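Side-chain contacts in PTS-dependent dihydroxyacetone kinase operon regulatory protein (Escherichia coli, PDB 4LRZ), which activates the dhaKLM operon from a sigma-70 promoter and represses its own expression, the chain here being the GAF- and PAS-containing part, probably the sensor region: residues F[66-71]-F[161-166]; F[72-77]-F[95-100]; F[125-130]-F[173-178]; F[58-63]-F[182-187]. One frame throughout, in Å; residues are numbered along the deposited sequence.

Interaction 1. Residues F[66-71]-F[161-166]; sequences EYMAPR and IALACP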
loop_
_atom_site.group_PDB
_atom_site.type_symbol
_atom_site.label_atom_id
_atom_site.label_comp_id
_atom_site.label_asym_id
_atom_site.label_seq_id
_atom_site.Cartn_x
_atom_site.Cartn_y
_atom_site.Cartn_z
ATOM N N GLU F 66 -4.008 12.466 -18.949
ATOM C CA GLU F 66 -5.052 11.866 -19.773
ATOM C C GLU F 66 -6.469 12.364 -19.434
ATOM O O GLU F 66 -7.193 12.710 -20.332
ATOM C CB GLU F 66 -5.009 10.335 -19.659
ATOM C CG GLU F 66 -5.980 9.657 -20.650
ATOM C CD GLU F 66 -6.276 8.186 -20.350
ATOM O OE1 GLU F 66 -7.257 7.654 -20.947
ATOM O OE2 GLU F 66 -5.533 7.562 -19.543
ATOM N N TYR F 67 -6.841 12.391 -18.150
ATOM C CA TYR F 67 -8.184 12.830 -17.738
ATOM C C TYR F 67 -8.368 14.342 -17.594
ATOM O O TYR F 67 -9.468 14.804 -17.284
ATOM C CB TYR F 67 -8.646 12.104 -16.475
ATOM C CG TYR F 67 -8.853 10.665 -16.752
ATOM C CD1 TYR F 67 -10.078 10.190 -17.224
ATOM C CD2 TYR F 67 -7.794 9.776 -16.629
ATOM C CE1 TYR F 67 -10.244 8.868 -17.521
ATOM C CE2 TYR F 67 -7.954 8.460 -16.908
ATOM C CZ TYR F 67 -9.173 8.007 -17.353
ATOM O OH TYR F 67 -9.275 6.678 -17.631
ATOM N N MET F 68 -7.298 15.080 -17.883
ATOM C CA MET F 68 -7.264 16.522 -17.836
ATOM C C MET F 68 -7.133 17.212 -19.202
ATOM O O MET F 68 -7.593 18.357 -19.366
ATOM C CB MET F 68 -6.064 16.946 -16.988
ATOM C CG MET F 68 -6.248 18.256 -16.303
ATOM S SD MET F 68 -4.903 18.471 -15.175
ATOM C CE MET F 68 -5.837 19.127 -13.845
ATOM N N ALA F 69 -6.432 16.581 -20.144
ATOM C CA ALA F 69 -6.251 17.149 -21.490
ATOM C C ALA F 69 -7.636 17.395 -22.130
ATOM O O ALA F 69 -8.508 16.504 -22.042
ATOM C CB ALA F 69 -5.410 16.189 -22.366
ATOM N N PRO F 70 -7.860 18.566 -22.782
ATOM C CA PRO F 70 -6.988 19.700 -23.134
ATOM C C PRO F 70 -6.944 20.788 -22.059
ATOM O O PRO F 70 -7.976 21.108 -21.443
ATOM C CB PRO F 70 -7.638 20.274 -24.397
ATOM C CG PRO F 70 -9.131 19.785 -24.343
ATOM C CD PRO F 70 -9.263 18.819 -23.186
ATOM N N ARG F 71 -5.750 21.344 -21.862
ATOM C CA ARG F 71 -5.455 22.253 -20.784
ATOM C C ARG F 71 -4.007 22.744 -20.974
ATOM O O ARG F 71 -3.137 21.960 -21.330
ATOM C CB ARG F 71 -5.617 21.525 -19.453
ATOM C CG ARG F 71 -4.867 22.154 -18.343
ATOM C CD ARG F 71 -5.463 21.964 -16.959
ATOM N NE ARG F 71 -5.182 23.191 -16.195
ATOM C CZ ARG F 71 -4.999 23.268 -14.888
ATOM N NH1 ARG F 71 -5.032 22.170 -14.121
ATOM N NH2 ARG F 71 -4.783 24.448 -14.347
ATOM N N ILE F 161 5.778 16.510 -6.309
ATOM C CA ILE F 161 4.912 16.458 -7.493
ATOM C C ILE F 161 4.450 17.868 -7.700
ATOM O O ILE F 161 3.931 18.490 -6.783
ATOM C CB ILE F 161 3.639 15.553 -7.301
ATOM C CG1 ILE F 161 4.029 14.105 -6.964
ATOM C CG2 ILE F 161 2.717 15.546 -8.570
ATOM C CD1 ILE F 161 4.748 13.333 -8.098
ATOM N N ALA F 162 4.599 18.362 -8.911
ATOM C CA ALA F 162 4.150 19.699 -9.206
ATOM C C ALA F 162 3.367 19.797 -10.523
ATOM O O ALA F 162 3.540 18.970 -11.447
ATOM C CB ALA F 162 5.372 20.678 -9.244
ATOM N N LEU F 163 2.561 20.853 -10.573
ATOM C CA LEU F 163 1.743 21.231 -11.685
ATOM C C LEU F 163 1.994 22.723 -11.967
ATOM O O LEU F 163 1.812 23.561 -11.088
ATOM C CB LEU F 163 0.282 21.008 -11.322
ATOM C CG LEU F 163 -0.841 21.353 -12.308
ATOM C CD1 LEU F 163 -2.026 20.394 -12.088
ATOM C CD2 LEU F 163 -1.284 22.802 -12.226
ATOM N N ALA F 164 2.395 23.033 -13.208
ATOM C CA ALA F 164 2.704 24.391 -13.658
ATOM C C ALA F 164 1.672 24.807 -14.699
ATOM O O ALA F 164 1.332 24.008 -15.574
ATOM C CB ALA F 164 4.092 24.440 -14.269
ATOM N N CYS F 165 1.188 26.047 -14.613
ATOM C CA CYS F 165 0.252 26.594 -15.593
ATOM C C CYS F 165 0.265 28.107 -15.637
ATOM O O CYS F 165 0.563 28.736 -14.624
ATOM C CB CYS F 165 -1.189 26.098 -15.344
ATOM S SG CYS F 165 -2.082 26.771 -13.922
ATOM N N PRO F 166 -0.090 28.704 -16.806
ATOM C CA PRO F 166 -0.249 30.170 -16.848
ATOM C C PRO F 166 -1.151 30.623 -15.710
ATOM O O PRO F 166 -2.148 29.961 -15.400
ATOM C CB PRO F 166 -0.878 30.433 -18.218
ATOM C CG PRO F 166 -0.457 29.299 -19.069
ATOM C CD PRO F 166 -0.237 28.098 -18.144
#
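Arg71 lies across Leu163 and Cys165, two residues of strand 157-166 whose side chains point to the same face. The contact belongs to the GAF domain, where the loop after helix 51-66 passes over the central sheet. From CB the Arg71 chain runs toward the strand, with CG anti to the backbone N (chi1 158°). CB, CG and CD span the distance between loop and strand. A bend at chi3 (-146°) then brings the guanidinium over it. Arg71 NH1 lies 4.0 Å from Leu163 CD1, one branch of the leucine. The two side chains cross at about a right angle. NH2 reaches further along the strand, and Arg71 NH2 lies 3.6 Å from Cys165 SG. Both approaches are oblique to the guanidinium plane. Met68 of the same loop brings its CE to the edge of the guanidinium, in plane, and Met68 CE also meets Leu163 CD1 at 4.4 Å.

The polar partner of Arg71 lies near the start of helix 174-211, where Asp174 forms a salt bridge with NH2. The carbonyl of Gln169 adds a weak bond to NH2. Met68 and Arg71 also pack on Ala173 and Ala172 of the second subunit. Across this contact the arginine meets a leucine methyl and a cysteine sulfur, without a bond. Its charge is answered by Asp174, and the pairing probably steadies that carboxylate in its charged form.

Interaction 2. Residues F[72-77]-F[95-100]; sequences ECALFI and QQLSAL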
loop_
_atom_site.group_PDB
_atom_site.type_symbol
_atom_site.label_atom_id
_atom_site.label_comp_id
_atom_site.label_asym_id
_atom_site.label_seq_id
_atom_site.Cartn_x
_atom_site.Cartn_y
_atom_site.Cartn_z
ATOM N N GLU F 72 -3.754 24.032 -20.781
ATOM C CA GLU F 72 -2.371 24.562 -20.822
ATOM C C GLU F 72 -1.679 24.349 -19.478
ATOM O O GLU F 72 -1.756 25.204 -18.596
ATOM C CB GLU F 72 -2.361 26.057 -21.179
ATOM C CG GLU F 72 -2.683 26.401 -22.659
ATOM C CD GLU F 72 -2.927 27.902 -22.900
ATOM O OE1 GLU F 72 -4.095 28.262 -23.188
ATOM O OE2 GLU F 72 -1.975 28.730 -22.810
ATOM N N CYS F 73 -1.036 23.195 -19.302
ATOM C CA CYS F 73 -0.355 22.926 -18.061
ATOM C C CYS F 73 0.710 21.852 -18.224
ATOM O O CYS F 73 0.775 21.184 -19.236
ATOM C CB CYS F 73 -1.330 22.535 -16.942
ATOM S SG CYS F 73 -1.819 20.808 -16.985
ATOM N N ALA F 74 1.548 21.706 -17.211
ATOM C CA ALA F 74 2.641 20.762 -17.243
ATOM C C ALA F 74 2.695 20.139 -15.881
ATOM O O ALA F 74 2.393 20.783 -14.858
ATOM C CB ALA F 74 3.933 21.497 -17.528
ATOM N N LEU F 75 3.144 18.902 -15.852
ATOM C CA LEU F 75 3.309 18.191 -14.597
ATOM C C LEU F 75 4.796 17.792 -14.504
ATOM O O LEU F 75 5.403 17.398 -15.525
ATOM C CB LEU F 75 2.388 16.973 -14.590
ATOM C CG LEU F 75 0.866 17.246 -14.638
ATOM C CD1 LEU F 75 0.057 16.056 -15.215
ATOM C CD2 LEU F 75 0.341 17.583 -13.262
ATOM N N PHE F 76 5.363 17.893 -13.295
ATOM C CA PHE F 76 6.757 17.604 -13.041
ATOM C C PHE F 76 6.900 16.590 -11.903
ATOM O O PHE F 76 6.187 16.668 -10.919
ATOM C CB PHE F 76 7.469 18.886 -12.526
ATOM C CG PHE F 76 7.684 20.002 -13.560
ATOM C CD1 PHE F 76 7.535 19.801 -14.923
ATOM C CD2 PHE F 76 8.162 21.262 -13.116
ATOM C CE1 PHE F 76 7.796 20.847 -15.835
ATOM C CE2 PHE F 76 8.456 22.312 -14.011
ATOM C CZ PHE F 76 8.264 22.094 -15.383
ATOM N N ILE F 77 7.860 15.678 -12.010
ATOM C CA ILE F 77 8.369 14.986 -10.821
ATOM C C ILE F 77 9.767 15.561 -10.484
ATOM O O ILE F 77 10.587 15.674 -11.367
ATOM C CB ILE F 77 8.579 13.476 -11.046
ATOM C CG1 ILE F 77 7.746 12.990 -12.196
ATOM C CG2 ILE F 77 8.313 12.703 -9.722
ATOM C CD1 ILE F 77 7.107 11.516 -11.956
ATOM N N GLN F 95 7.063 23.484 -23.908
ATOM C CA GLN F 95 8.058 24.288 -24.604
ATOM C C GLN F 95 8.272 25.656 -23.948
ATOM O O GLN F 95 9.414 26.088 -23.858
ATOM C CB GLN F 95 7.886 24.360 -26.150
ATOM C CG GLN F 95 6.878 25.381 -26.706
ATOM C CD GLN F 95 7.365 26.854 -26.798
ATOM O OE1 GLN F 95 8.567 27.154 -26.678
ATOM N NE2 GLN F 95 6.408 27.780 -27.033
ATOM N N GLN F 96 7.212 26.315 -23.472
ATOM C CA GLN F 96 7.370 27.595 -22.759
ATOM C C GLN F 96 8.213 27.481 -21.461
ATOM O O GLN F 96 9.084 28.317 -21.188
ATOM C CB GLN F 96 6.023 28.241 -22.462
ATOM C CG GLN F 96 5.200 28.520 -23.715
ATOM C CD GLN F 96 3.759 28.962 -23.435
ATOM O OE1 GLN F 96 3.296 28.965 -22.291
ATOM N NE2 GLN F 96 3.046 29.352 -24.494
ATOM N N LEU F 97 7.982 26.435 -20.677
ATOM C CA LEU F 97 8.740 26.223 -19.452
ATOM C C LEU F 97 10.186 25.869 -19.770
ATOM O O LEU F 97 11.114 26.277 -19.071
ATOM C CB LEU F 97 8.085 25.136 -18.598
ATOM C CG LEU F 97 6.778 25.634 -18.012
ATOM C CD1 LEU F 97 5.926 24.442 -17.521
ATOM C CD2 LEU F 97 7.094 26.659 -16.920
ATOM N N SER F 98 10.363 25.145 -20.869
ATOM C CA SER F 98 11.670 24.796 -21.396
ATOM C C SER F 98 12.427 26.081 -21.851
ATOM O O SER F 98 13.587 26.250 -21.538
ATOM C CB SER F 98 11.498 23.757 -22.506
ATOM O OG SER F 98 12.718 23.474 -23.162
ATOM N N ALA F 99 11.749 27.005 -22.516
ATOM C CA ALA F 99 12.341 28.308 -22.853
ATOM C C ALA F 99 12.848 29.083 -21.619
ATOM O O ALA F 99 13.843 29.790 -21.698
ATOM C CB ALA F 99 11.357 29.185 -23.692
ATOM N N LEU F 100 12.175 28.942 -20.487
ATOM C CA LEU F 100 12.616 29.587 -19.258
ATOM C C LEU F 100 13.721 28.840 -18.541
ATOM O O LEU F 100 14.166 29.305 -17.482
ATOM C CB LEU F 100 11.446 29.773 -18.283
ATOM C CG LEU F 100 10.281 30.612 -18.800
ATOM C CD1 LEU F 100 9.219 30.732 -17.727
ATOM C CD2 LEU F 100 10.776 32.001 -19.255
HETATM O O HOH W 1 0.871 27.314 -22.211
#
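The Phe76 ring meets the Leu97 side chain at its far end, Phe76 CZ lying 3.9 Å from Leu97 CD1. The methyl approaches the ring obliquely. The Phe76 side chain also touches Phe102 from a loop, and Ile84 and Arg87 from the adjoining strand 84-89. This is the GAF fold, an antiparallel sheet in strand order 2-1-5-4-3 with helices on its faces. Here helix 91-99 packs on strand 74-79.

Ala74 and Phe76 alternate with Cys73 and Leu75, and their side chains point toward helix 91-99. Cys73 and Leu75 point the other way and touch helix 51-66. Leu97 is the helix residue that meets both Ala74 and Phe76. Its CG is anti to the carbonyl carbon (chi1 -70°), which directs the branch at the strand. The one methyl, Leu97 CD1, then touches both partners, sitting 3.6 Å from Ala74 CB as well as against the ring. The small Ala74 lets the leucine come close to the sheet, and the nearest CA atoms, those of Ala74 and Leu97, are 8.5 Å apart. Leu97 also touches Ala164 of the neighbouring strand 157-166 and Phe102, so its surroundings are apolar and buried.

Toward the surface the contact turns polar. Glu72 and Gln96 do not touch directly. A water lies between the carboxylate and the amide and donates to both, 3.2 Å from Glu72 OE2 and 2.9 Å from Gln96 OE1.

Interaction 3. Residues F[125-130]-F[173-178]; sequences GQAVKT and ADLPLT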
loop_
_atom_site.group_PDB
_atom_site.type_symbol
_atom_site.label_atom_id
_atom_site.label_comp_id
_atom_site.label_asym_id
_atom_site.label_seq_id
_atom_site.Cartn_x
_atom_site.Cartn_y
_atom_site.Cartn_z
ATOM N N GLY F 125 7.256 21.174 3.959
ATOM C CA GLY F 125 6.813 19.834 4.280
ATOM C C GLY F 125 5.350 19.670 3.856
ATOM O O GLY F 125 4.719 18.669 4.164
ATOM N N GLN F 126 4.797 20.648 3.153
ATOM C CA GLN F 126 3.397 20.491 2.717
ATOM C C GLN F 126 2.990 20.926 1.335
ATOM O O GLN F 126 3.748 21.577 0.652
ATOM C CB GLN F 126 2.477 21.194 3.670
ATOM C CG GLN F 126 2.880 22.542 4.072
ATOM C CD GLN F 126 2.358 22.774 5.463
ATOM O OE1 GLN F 126 1.556 23.679 5.701
ATOM N NE2 GLN F 126 2.739 21.885 6.378
ATOM N N ALA F 127 1.759 20.568 0.949
ATOM C CA ALA F 127 1.215 20.973 -0.327
ATOM C C ALA F 127 1.211 22.479 -0.350
ATOM O O ALA F 127 0.723 23.097 0.597
ATOM C CB ALA F 127 -0.178 20.456 -0.493
ATOM N N VAL F 128 1.757 23.070 -1.413
ATOM C CA VAL F 128 1.867 24.541 -1.498
ATOM C C VAL F 128 1.624 25.046 -2.931
ATOM O O VAL F 128 2.003 24.415 -3.913
ATOM C CB VAL F 128 3.300 25.045 -1.003
ATOM C CG1 VAL F 128 3.476 26.495 -1.288
ATOM C CG2 VAL F 128 3.487 24.858 0.530
ATOM N N LYS F 129 1.014 26.214 -3.028
ATOM C CA LYS F 129 0.750 26.881 -4.298
ATOM C C LYS F 129 1.308 28.313 -4.304
ATOM O O LYS F 129 1.005 29.083 -3.405
ATOM C CB LYS F 129 -0.752 27.012 -4.480
ATOM C CG LYS F 129 -1.161 27.684 -5.793
ATOM C CD LYS F 129 -2.695 27.834 -5.874
ATOM C CE LYS F 129 -3.127 28.197 -7.273
ATOM N NZ LYS F 129 -4.552 27.751 -7.550
ATOM N N THR F 130 2.049 28.699 -5.338
ATOM C CA THR F 130 2.506 30.086 -5.448
ATOM C C THR F 130 2.046 30.610 -6.818
ATOM O O THR F 130 2.100 29.867 -7.810
ATOM C CB THR F 130 4.028 30.194 -5.318
ATOM O OG1 THR F 130 4.632 29.340 -6.275
ATOM C CG2 THR F 130 4.530 29.733 -3.944
ATOM N N ALA F 173 -8.774 22.994 -8.098
ATOM C CA ALA F 173 -8.478 21.575 -7.937
ATOM C C ALA F 173 -7.012 21.180 -8.173
ATOM O O ALA F 173 -6.646 20.026 -7.963
ATOM C CB ALA F 173 -9.421 20.734 -8.848
ATOM N N ASP F 174 -6.195 22.133 -8.630
ATOM C CA ASP F 174 -4.785 21.890 -8.936
ATOM C C ASP F 174 -3.967 21.428 -7.730
ATOM O O ASP F 174 -3.222 20.438 -7.802
ATOM C CB ASP F 174 -4.173 23.134 -9.577
ATOM C CG ASP F 174 -4.798 23.454 -10.962
ATOM O OD1 ASP F 174 -5.659 22.671 -11.435
ATOM O OD2 ASP F 174 -4.453 24.492 -11.583
ATOM N N LEU F 175 -4.111 22.123 -6.621
ATOM C CA LEU F 175 -3.344 21.791 -5.430
ATOM C C LEU F 175 -3.713 20.413 -4.820
ATOM O O LEU F 175 -2.848 19.520 -4.681
ATOM C CB LEU F 175 -3.475 22.927 -4.417
ATOM C CG LEU F 175 -2.552 22.896 -3.197
ATOM C CD1 LEU F 175 -1.079 22.786 -3.592
ATOM C CD2 LEU F 175 -2.775 24.171 -2.359
ATOM N N PRO F 176 -5.014 20.204 -4.489
ATOM C CA PRO F 176 -5.402 18.874 -3.974
ATOM C C PRO F 176 -5.051 17.743 -4.936
ATOM O O PRO F 176 -4.788 16.645 -4.495
ATOM C CB PRO F 176 -6.907 19.015 -3.726
ATOM C CG PRO F 176 -7.359 20.103 -4.573
ATOM C CD PRO F 176 -6.182 21.095 -4.635
ATOM N N LEU F 177 -4.957 18.027 -6.233
ATOM C CA LEU F 177 -4.537 17.015 -7.189
ATOM C C LEU F 177 -3.080 16.577 -7.019
ATOM O O LEU F 177 -2.777 15.383 -7.048
ATOM C CB LEU F 177 -4.796 17.482 -8.618
ATOM C CG LEU F 177 -4.318 16.512 -9.725
ATOM C CD1 LEU F 177 -5.122 15.205 -9.797
ATOM C CD2 LEU F 177 -4.361 17.194 -11.068
ATOM N N THR F 178 -2.166 17.552 -6.844
ATOM C CA THR F 178 -0.761 17.230 -6.606
ATOM C C THR F 178 -0.670 16.499 -5.264
ATOM O O THR F 178 0.021 15.497 -5.159
ATOM C CB THR F 178 0.214 18.484 -6.677
ATOM O OG1 THR F 178 0.074 19.292 -5.504
ATOM C CG2 THR F 178 -0.052 19.327 -7.910
HETATM O O HOH W 2 -5.475 24.973 -6.229
#
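Lys129 and Leu175 bring the two backbones closest, with 6.6 Å between their CA atoms, where strand 128-131 passes the start of helix 174-211. Leu175 carries the contact. Its CG is anti to the backbone N (chi1 -169°), which extends both methyls toward the strand. Leu175 CD1 rests on the backbone, 3.5 Å from Val128 O, and also meets Ala127 CB at 4.0 Å. Leu175 CD2 packs beside the base of the lysine, 4.1 Å from Lys129 CB. Val128 itself turns its side chain away.

Strand 128-131 is an outer strand of the GAF sheet, and the helix that lies against it runs on as a long rod toward the PAS region. Ala127 and Pro176 also pack on Tyr67 and Met68 of the second subunit.

The Lys129 chain is fully extended and carries its amine past Leu175 to the helix start. There NZ bonds to Thr170 OG1. A water also accepts from Lys129 NZ at 3.2 Å and from the backbone N of Leu175. Asp174 OD2 stands 5.2 Å from Lys129 NZ, not in contact. That carboxylate is paired with Arg71, though the lysine would probably add to the positive field around it.

Interaction 4. Residues F[58-63]-F[182-187]; sequences QAALED and AREVGN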
loop_
_atom_site.group_PDB
_atom_site.type_symbol
_atom_site.label_atom_id
_atom_site.label_comp_id
_atom_site.label_asym_id
_atom_site.label_seq_id
_atom_site.Cartn_x
_atom_site.Cartn_y
_atom_site.Cartn_z
ATOM N N GLN F 58 5.645 8.459 -12.848
ATOM C CA GLN F 58 5.429 8.731 -14.287
ATOM C C GLN F 58 4.090 8.107 -14.773
ATOM O O GLN F 58 3.364 8.720 -15.565
ATOM C CB GLN F 58 6.613 8.213 -15.132
ATOM C CG GLN F 58 7.897 9.081 -15.067
ATOM C CD GLN F 58 9.128 8.471 -15.801
ATOM O OE1 GLN F 58 9.905 9.204 -16.407
ATOM N NE2 GLN F 58 9.303 7.153 -15.732
ATOM N N ALA F 59 3.769 6.903 -14.277
ATOM C CA ALA F 59 2.484 6.253 -14.599
ATOM C C ALA F 59 1.304 7.094 -14.090
ATOM O O ALA F 59 0.309 7.317 -14.821
ATOM C CB ALA F 59 2.427 4.817 -14.026
ATOM N N ALA F 60 1.444 7.566 -12.846
ATOM C CA ALA F 60 0.437 8.354 -12.154
ATOM C C ALA F 60 0.184 9.710 -12.847
ATOM O O ALA F 60 -0.971 10.209 -12.952
ATOM C CB ALA F 60 0.892 8.576 -10.722
ATOM N N LEU F 61 1.282 10.286 -13.322
ATOM C CA LEU F 61 1.269 11.563 -14.009
ATOM C C LEU F 61 0.712 11.474 -15.417
ATOM O O LEU F 61 -0.033 12.361 -15.828
ATOM C CB LEU F 61 2.669 12.209 -13.988
ATOM C CG LEU F 61 2.789 13.357 -12.991
ATOM C CD1 LEU F 61 2.203 13.050 -11.667
ATOM C CD2 LEU F 61 4.258 13.882 -12.797
ATOM N N GLU F 62 1.135 10.483 -16.185
ATOM C CA GLU F 62 0.442 10.143 -17.448
ATOM C C GLU F 62 -1.068 10.046 -17.301
ATOM O O GLU F 62 -1.791 10.624 -18.111
ATOM C CB GLU F 62 0.959 8.832 -18.085
ATOM C CG GLU F 62 2.399 9.045 -18.568
ATOM C CD GLU F 62 3.198 7.764 -18.666
ATOM O OE1 GLU F 62 4.450 7.863 -18.870
ATOM O OE2 GLU F 62 2.571 6.670 -18.561
ATOM N N ASP F 63 -1.521 9.328 -16.280
ATOM C CA ASP F 63 -2.939 9.203 -16.003
ATOM C C ASP F 63 -3.585 10.547 -15.624
ATOM O O ASP F 63 -4.713 10.823 -16.031
ATOM C CB ASP F 63 -3.189 8.150 -14.916
ATOM C CG ASP F 63 -2.844 6.699 -15.383
ATOM O OD1 ASP F 63 -3.135 5.743 -14.630
ATOM O OD2 ASP F 63 -2.288 6.487 -16.497
ATOM N N ALA F 182 0.835 12.868 -4.913
ATOM C CA ALA F 182 2.010 12.613 -4.016
ATOM C C ALA F 182 1.694 11.567 -3.002
ATOM O O ALA F 182 2.493 10.670 -2.761
ATOM C CB ALA F 182 2.580 13.911 -3.295
ATOM N N ARG F 183 0.536 11.661 -2.380
ATOM C CA ARG F 183 0.173 10.590 -1.438
ATOM C C ARG F 183 -0.009 9.192 -2.025
ATOM O O ARG F 183 0.319 8.184 -1.376
ATOM C CB ARG F 183 -0.967 11.001 -0.542
ATOM C CG ARG F 183 -0.352 11.462 0.792
ATOM C CD ARG F 183 -0.855 12.817 1.273
ATOM N NE ARG F 183 -2.243 12.742 1.723
ATOM C CZ ARG F 183 -2.784 13.542 2.648
ATOM N NH1 ARG F 183 -2.062 14.498 3.254
ATOM N NH2 ARG F 183 -4.056 13.384 2.956
ATOM N N GLU F 184 -0.479 9.130 -3.267
ATOM C CA GLU F 184 -0.649 7.869 -3.950
ATOM C C GLU F 184 0.709 7.247 -4.256
ATOM O O GLU F 184 0.912 6.089 -3.949
ATOM C CB GLU F 184 -1.494 8.066 -5.216
ATOM C CG GLU F 184 -1.167 7.112 -6.359
ATOM C CD GLU F 184 -2.218 7.125 -7.494
ATOM O OE1 GLU F 184 -2.623 6.004 -7.882
ATOM O OE2 GLU F 184 -2.622 8.218 -8.002
ATOM N N VAL F 185 1.637 8.010 -4.837
ATOM C CA VAL F 185 2.987 7.511 -5.125
ATOM C C VAL F 185 3.714 7.075 -3.793
ATOM O O VAL F 185 4.241 5.957 -3.671
ATOM C CB VAL F 185 3.796 8.553 -5.937
ATOM C CG1 VAL F 185 5.124 7.991 -6.357
ATOM C CG2 VAL F 185 3.013 9.012 -7.185
ATOM N N GLY F 186 3.674 7.928 -2.780
ATOM C CA GLY F 186 4.076 7.538 -1.429
ATOM C C GLY F 186 3.533 6.195 -0.983
ATOM O O GLY F 186 4.299 5.260 -0.622
ATOM N N ASN F 187 2.236 6.015 -1.045
ATOM C CA ASN F 187 1.702 4.786 -0.518
ATOM C C ASN F 187 2.108 3.581 -1.356
ATOM O O ASN F 187 2.229 2.474 -0.831
ATOM C CB ASN F 187 0.202 4.890 -0.304
ATOM C CG ASN F 187 -0.144 5.853 0.812
ATOM O OD1 ASN F 187 0.629 6.025 1.760
ATOM N ND2 ASN F 187 -1.273 6.511 0.692
HETATM O O HOH W 3 -3.361 9.444 -10.557
#
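Ala60 CB meets Val185 CG2 at 4.1 Å, and this methyl pair is the closest approach between the segments of helices 51-66 and 174-211 that form this GAF-domain contact. The valine is turned with CG1 anti to the backbone N (chi1 -174°). That rotation directs CG2, the branch beside the N, at the alanine. Glu184, the residue before it, reaches alongside, with Glu184 OE2 4.5 Å from Ala60 CB.

A water sits on the polar side of the contact. It donates to Glu184 OE2 at 2.9 Å and weakly to the backbone O of Ala60 at 3.5 Å. The bridge is therefore lopsided and weak, and the water is held mainly by the carboxylate.

Further out, both helices also pack on the GAF sheet, Val185 and Ala182 on Leu150 and Leu61 on Leu75, Ile77 and Ile161. Asp63 OD1 forms a salt bridge with Arg183 NH2 of the second subunit, and Arg183 of this chain pairs in the same way with Asp63 of that subunit. Glu62 pairs with a basic side chain of another protein in the assembly.

The direct touch is slight and mostly apolar, with a loosely bridging water at its polar side. Asp63 OD1 and Glu184 OE1 are 6.8 Å apart, and Arg183 of the second subunit, which also packs on Glu184, probably eases the repulsion between these two acids.

From the N terminus, interaction 4 opens first on helix 51-66. Interaction 1 opens in the loop after it and interaction 2 on the strand that follows. Interaction 2 closes soonest, at helix 91-99, and so lies within the spans of both 1 and 4. Interaction 3 opens later, at the outer strand 128-131. Interaction 1 then closes on strand 157-166, before interaction 3 closes at the start of helix 174-211, so these two cross. Interaction 4 closes last, further along that helix, and encloses the other three. Interaction 1 ties a loop to the GAF sheet, interactions 2 and 3 tie helices to strands, and interaction 4 joins two helices. Interactions 1, 3 and 4 also touch the second subunit.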